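Local atomic coordinates of resiniferatoxin-binding, phosphotriesterase-related protein (Rhodobacter sphaeroides 2.4.1, PDB entry 3K2G), a protein that binds two zinc ions per subunit in a TIM-barrel fold and, as a phosphotriesterase-family member, probably acts as a metal-dependent hydrolase. Residues 84-96 with 116-128. Sequence-based numbering, arbitrary orientation.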
loop_
_atom_site.group_PDB
_atom_site.type_symbol
_atom_site.label_atom_id
_atom_site.label_comp_id
_atom_site.label_asym_id
_atom_site.label_seq_id
_atom_site.Cartn_x
_atom_site.Cartn_y
_atom_site.Cartn_z
ATOM N N ASP B 84 -12.419 -37.889 -21.272
ATOM C CA ASP B 84 -11.903 -38.382 -22.544
ATOM C C ASP B 84 -10.425 -38.696 -22.385
ATOM O O ASP B 84 -9.580 -37.802 -22.404
ATOM C CB ASP B 84 -12.091 -37.361 -23.665
ATOM C CG ASP B 84 -11.795 -37.953 -25.033
ATOM O OD1 ASP B 84 -10.668 -38.453 -25.238
ATOM O OD2 ASP B 84 -12.694 -37.928 -25.901
ATOM N N LEU B 85 -10.121 -39.981 -22.245
ATOM C CA LEU B 85 -8.753 -40.430 -22.047
ATOM C C LEU B 85 -7.823 -40.106 -23.208
ATOM O O LEU B 85 -6.660 -39.749 -23.000
ATOM C CB LEU B 85 -8.743 -41.934 -21.771
ATOM C CG LEU B 85 -7.538 -42.492 -21.015
ATOM C CD1 LEU B 85 -7.292 -41.689 -19.746
ATOM C CD2 LEU B 85 -7.803 -43.949 -20.676
ATOM N N ASP B 86 -8.323 -40.231 -24.432
ATOM C CA ASP B 86 -7.490 -39.943 -25.591
ATOM C C ASP B 86 -7.096 -38.469 -25.656
ATOM O O ASP B 86 -5.983 -38.138 -26.058
ATOM C CB ASP B 86 -8.208 -40.363 -26.875
ATOM C CG ASP B 86 -8.261 -41.867 -27.036
ATOM O OD1 ASP B 86 -7.191 -42.476 -27.242
ATOM O OD2 ASP B 86 -9.365 -42.440 -26.945
ATOM N N LEU B 87 -8.009 -37.592 -25.259
ATOM C CA LEU B 87 -7.737 -36.155 -25.259
ATOM C C LEU B 87 -6.723 -35.837 -24.159
ATOM O O LEU B 87 -5.810 -35.026 -24.350
ATOM C CB LEU B 87 -9.031 -35.365 -25.019
ATOM C CG LEU B 87 -8.895 -33.837 -24.946
ATOM C CD1 LEU B 87 -8.255 -33.313 -26.220
ATOM C CD2 LEU B 87 -10.259 -33.204 -24.739
ATOM N N ALA B 88 -6.895 -36.481 -23.009
ATOM C CA ALA B 88 -5.985 -36.290 -21.885
ATOM C C ALA B 88 -4.575 -36.622 -22.359
ATOM O O ALA B 88 -3.632 -35.868 -22.120
ATOM C CB ALA B 88 -6.380 -37.202 -20.728
ATOM N N ILE B 89 -4.441 -37.751 -23.049
ATOM C CA ILE B 89 -3.146 -38.177 -23.558
ATOM C C ILE B 89 -2.551 -37.156 -24.520
ATOM O O ILE B 89 -1.360 -36.861 -24.454
ATOM C CB ILE B 89 -3.253 -39.552 -24.267
ATOM C CG1 ILE B 89 -3.477 -40.646 -23.222
ATOM C CG2 ILE B 89 -1.994 -39.827 -25.085
ATOM C CD1 ILE B 89 -3.863 -41.988 -23.803
ATOM N N ALA B 90 -3.371 -36.618 -25.422
ATOM C CA ALA B 90 -2.874 -35.630 -26.375
ATOM C C ALA B 90 -2.488 -34.336 -25.658
ATOM O O ALA B 90 -1.456 -33.727 -25.954
ATOM C CB ALA B 90 -3.930 -35.338 -27.441
ATOM N N GLU B 91 -3.326 -33.922 -24.714
ATOM C CA GLU B 91 -3.077 -32.696 -23.964
ATOM C C GLU B 91 -1.818 -32.819 -23.109
ATOM O O GLU B 91 -1.070 -31.856 -22.963
ATOM C CB GLU B 91 -4.284 -32.375 -23.087
ATOM C CG GLU B 91 -5.534 -31.938 -23.860
ATOM C CD GLU B 91 -5.467 -30.489 -24.335
ATOM O OE1 GLU B 91 -4.840 -29.657 -23.641
ATOM O OE2 GLU B 91 -6.057 -30.173 -25.390
ATOM N N VAL B 92 -1.585 -34.005 -22.549
ATOM C CA VAL B 92 -0.405 -34.232 -21.723
ATOM C C VAL B 92 0.853 -34.271 -22.590
ATOM O O VAL B 92 1.929 -33.845 -22.163
ATOM C CB VAL B 92 -0.534 -35.549 -20.912
ATOM C CG1 VAL B 92 0.799 -35.910 -20.261
ATOM C CG2 VAL B 92 -1.603 -35.385 -19.843
ATOM N N LYS B 93 0.726 -34.771 -23.813
ATOM C CA LYS B 93 1.879 -34.821 -24.697
ATOM C C LYS B 93 2.420 -33.420 -24.966
ATOM O O LYS B 93 3.594 -33.259 -25.297
ATOM C CB LYS B 93 1.521 -35.508 -26.012
ATOM C CG LYS B 93 1.352 -37.016 -25.894
ATOM C CD LYS B 93 1.066 -37.631 -27.256
ATOM C CE LYS B 93 0.871 -39.136 -27.160
ATOM N NZ LYS B 93 0.579 -39.747 -28.488
ATOM N N GLN B 94 1.572 -32.403 -24.824
ATOM C CA GLN B 94 2.015 -31.026 -25.037
ATOM C C GLN B 94 3.013 -30.627 -23.952
ATOM O O GLN B 94 3.993 -29.919 -24.215
ATOM C CB GLN B 94 0.829 -30.067 -24.999
ATOM C CG GLN B 94 -0.072 -30.128 -26.203
ATOM C CD GLN B 94 -1.217 -29.147 -26.089
ATOM O OE1 GLN B 94 -1.014 -27.986 -25.722
ATOM N NE2 GLN B 94 -2.428 -29.602 -26.403
ATOM N N PHE B 95 2.745 -31.078 -22.730
ATOM C CA PHE B 95 3.613 -30.794 -21.589
ATOM C C PHE B 95 4.952 -31.479 -21.822
ATOM O O PHE B 95 6.008 -30.869 -21.670
ATOM C CB PHE B 95 2.969 -31.323 -20.305
ATOM C CG PHE B 95 3.834 -31.191 -19.080
ATOM C CD1 PHE B 95 4.393 -29.965 -18.726
ATOM C CD2 PHE B 95 4.046 -32.288 -18.249
ATOM C CE1 PHE B 95 5.144 -29.833 -17.560
ATOM C CE2 PHE B 95 4.796 -32.169 -17.077
ATOM C CZ PHE B 95 5.346 -30.938 -16.731
ATOM N N ALA B 96 4.896 -32.751 -22.200
ATOM C CA ALA B 96 6.111 -33.511 -22.468
ATOM C C ALA B 96 6.856 -32.846 -23.625
ATOM O O ALA B 96 8.086 -32.801 -23.644
ATOM C CB ALA B 96 5.758 -34.949 -22.828
ATOM N N VAL B 116 -6.009 -47.246 -13.339
ATOM C CA VAL B 116 -5.949 -47.896 -14.642
ATOM C C VAL B 116 -5.735 -46.847 -15.728
ATOM O O VAL B 116 -4.856 -46.986 -16.576
ATOM C CB VAL B 116 -7.249 -48.667 -14.944
ATOM C CG1 VAL B 116 -7.147 -49.334 -16.301
ATOM C CG2 VAL B 116 -7.504 -49.704 -13.857
ATOM N N LYS B 117 -6.542 -45.791 -15.686
ATOM C CA LYS B 117 -6.453 -44.710 -16.658
ATOM C C LYS B 117 -5.095 -44.021 -16.585
ATOM O O LYS B 117 -4.452 -43.790 -17.610
ATOM C CB LYS B 117 -7.557 -43.680 -16.409
ATOM C CG LYS B 117 -8.984 -44.207 -16.539
ATOM C CD LYS B 117 -9.973 -43.044 -16.416
ATOM C CE LYS B 117 -11.425 -43.495 -16.376
ATOM N NZ LYS B 117 -11.879 -44.097 -17.661
ATOM N N LEU B 118 -4.664 -43.695 -15.368
ATOM C CA LEU B 118 -3.376 -43.039 -15.167
ATOM C C LEU B 118 -2.236 -43.825 -15.816
ATOM O O LEU B 118 -1.358 -43.245 -16.452
ATOM C CB LEU B 118 -3.090 -42.858 -13.667
ATOM C CG LEU B 118 -3.998 -41.908 -12.879
ATOM C CD1 LEU B 118 -3.418 -41.681 -11.491
ATOM C CD2 LEU B 118 -4.122 -40.579 -13.621
ATOM N N ARG B 119 -2.253 -45.145 -15.656
ATOM C CA ARG B 119 -1.211 -45.981 -16.240
ATOM C C ARG B 119 -1.225 -45.932 -17.767
ATOM O O ARG B 119 -0.172 -45.929 -18.409
ATOM C CB ARG B 119 -1.353 -47.423 -15.742
ATOM C CG ARG B 119 -0.765 -47.632 -14.350
ATOM C CD ARG B 119 -1.029 -49.028 -13.807
ATOM N NE ARG B 119 -0.180 -49.313 -12.650
ATOM C CZ ARG B 119 -0.225 -50.435 -11.936
ATOM N NH1 ARG B 119 -1.088 -51.393 -12.250
ATOM N NH2 ARG B 119 0.606 -50.605 -10.914
ATOM N N ARG B 120 -2.413 -45.888 -18.355
ATOM C CA ARG B 120 -2.496 -45.821 -19.806
ATOM C C ARG B 120 -1.932 -44.475 -20.250
ATOM O O ARG B 120 -1.220 -44.385 -21.251
ATOM C CB ARG B 120 -3.945 -45.966 -20.279
ATOM C CG ARG B 120 -4.107 -45.784 -21.780
ATOM C CD ARG B 120 -5.558 -45.870 -22.213
ATOM N NE ARG B 120 -5.740 -45.296 -23.545
ATOM C CZ ARG B 120 -6.920 -45.078 -24.118
ATOM N NH1 ARG B 120 -8.043 -45.390 -23.483
ATOM N NH2 ARG B 120 -6.976 -44.532 -25.324
ATOM N N ILE B 121 -2.239 -43.428 -19.490
ATOM C CA ILE B 121 -1.747 -42.097 -19.822
ATOM C C ILE B 121 -0.224 -42.041 -19.718
ATOM O O ILE B 121 0.448 -41.539 -20.619
ATOM C CB ILE B 121 -2.368 -41.029 -18.897
ATOM C CG1 ILE B 121 -3.889 -41.014 -19.087
ATOM C CG2 ILE B 121 -1.769 -39.667 -19.200
ATOM C CD1 ILE B 121 -4.621 -40.062 -18.175
ATOM N N SER B 122 0.321 -42.566 -18.625
ATOM C CA SER B 122 1.768 -42.563 -18.444
ATOM C C SER B 122 2.422 -43.426 -19.518
ATOM O O SER B 122 3.473 -43.078 -20.051
ATOM C CB SER B 122 2.144 -43.095 -17.057
ATOM O OG SER B 122 1.834 -44.471 -16.932
ATOM N N ALA B 123 1.789 -44.548 -19.839
ATOM C CA ALA B 123 2.330 -45.448 -20.851
ATOM C C ALA B 123 2.388 -44.807 -22.237
ATOM O O ALA B 123 3.412 -44.876 -22.914
ATOM C CB ALA B 123 1.511 -46.734 -20.903
ATOM N N GLU B 124 1.298 -44.168 -22.653
ATOM C CA GLU B 124 1.249 -43.547 -23.975
ATOM C C GLU B 124 1.920 -42.184 -24.115
ATOM O O GLU B 124 2.260 -41.779 -25.226
ATOM C CB GLU B 124 -0.201 -43.439 -24.450
ATOM C CG GLU B 124 -0.870 -44.779 -24.694
ATOM C CD GLU B 124 -2.281 -44.630 -25.217
ATOM O OE1 GLU B 124 -2.482 -43.814 -26.137
ATOM O OE2 GLU B 124 -3.186 -45.333 -24.717
ATOM N N THR B 125 2.122 -41.477 -23.007
ATOM C CA THR B 125 2.744 -40.157 -23.075
ATOM C C THR B 125 4.215 -40.176 -22.687
ATOM O O THR B 125 4.980 -39.307 -23.101
ATOM C CB THR B 125 2.041 -39.158 -22.151
ATOM O OG1 THR B 125 2.226 -39.563 -20.791
ATOM C CG2 THR B 125 0.556 -39.097 -22.467
ATOM N N GLY B 126 4.609 -41.167 -21.894
ATOM C CA GLY B 126 5.989 -41.256 -21.461
ATOM C C GLY B 126 6.230 -40.353 -20.268
ATOM O O GLY B 126 7.353 -40.219 -19.791
ATOM N N VAL B 127 5.161 -39.725 -19.791
ATOM C CA VAL B 127 5.235 -38.831 -18.647
ATOM C C VAL B 127 4.936 -39.620 -17.374
ATOM O O VAL B 127 3.967 -40.372 -17.314
ATOM C CB VAL B 127 4.217 -37.667 -18.794
ATOM C CG1 VAL B 127 4.142 -36.863 -17.499
ATOM C CG2 VAL B 127 4.628 -36.767 -19.957
ATOM N N GLN B 128 5.779 -39.452 -16.363
ATOM C CA GLN B 128 5.610 -40.154 -15.094
ATOM C C GLN B 128 4.456 -39.548 -14.304
ATOM O O GLN B 128 4.355 -38.328 -14.181
ATOM C CB GLN B 128 6.908 -40.074 -14.284
ATOM C CG GLN B 128 8.123 -40.512 -15.083
ATOM C CD GLN B 128 9.439 -40.195 -14.398
ATOM O OE1 GLN B 128 9.651 -39.081 -13.914
ATOM N NE2 GLN B 128 10.338 -41.170 -14.371
#
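Ile89 and Ile121 interlock at the centre of this helix pair, each a knob in a hole of the other helix. Ile89 sits among Arg120, Ile121, Glu124 and Thr125. Ile121 sits among Leu85, Ala88, Ile89 and Val92. Helices 85-96 and 116-125 run in roughly the same direction, their axes 9.5 Å apart at a crossing angle of -45°. Leu85 CD1 presses on Ile121 CD1 at 3.5 Å, tighter than usual for two methyls. Farther along, Val92 CG1 meets both Thr125 CG2 and Val127 CG2. Val127 CG2 also reaches Ala96 CB at 3.6 Å, which carries the apolar seam past the end of helix 116-125.

A salt-bridge network edges the seam on its more exposed flank. Arg120 leaves its helix with CG anti to the backbone N (chi1 175°) and stays extended to NE, which carries the guanidinium across to helix 85-96. There NH2 of Arg120 pairs with Asp86 OD1 at 2.8 Å, the carboxylate plane turned 72° from the guanidinium. NE of Arg120 bonds to Glu124 OE2 at 2.8 Å, on the syn side of that oxygen. The two acids thus hold different nitrogens and limit rotation of the group. Leu85 covers one guanidinium face, and Ile89 CD1 lies against the Glu124 carboxylate.

Thr125 turns its two branches to different tasks. Its CG2 packs on Ile89 CG2 at 3.7 Å. Its OG1 donates back to Ile121 O, four residues earlier in the helix. It also accepts from Val127 N, and this second bond makes an ST turn at the helix end.

Val92 and Val127 also touch Ile103 of strand 102-105, which lies between the two helices in sequence. This is the side-by-side packing of successive outer helices in a TIM barrel, here of the phosphotriesterase family.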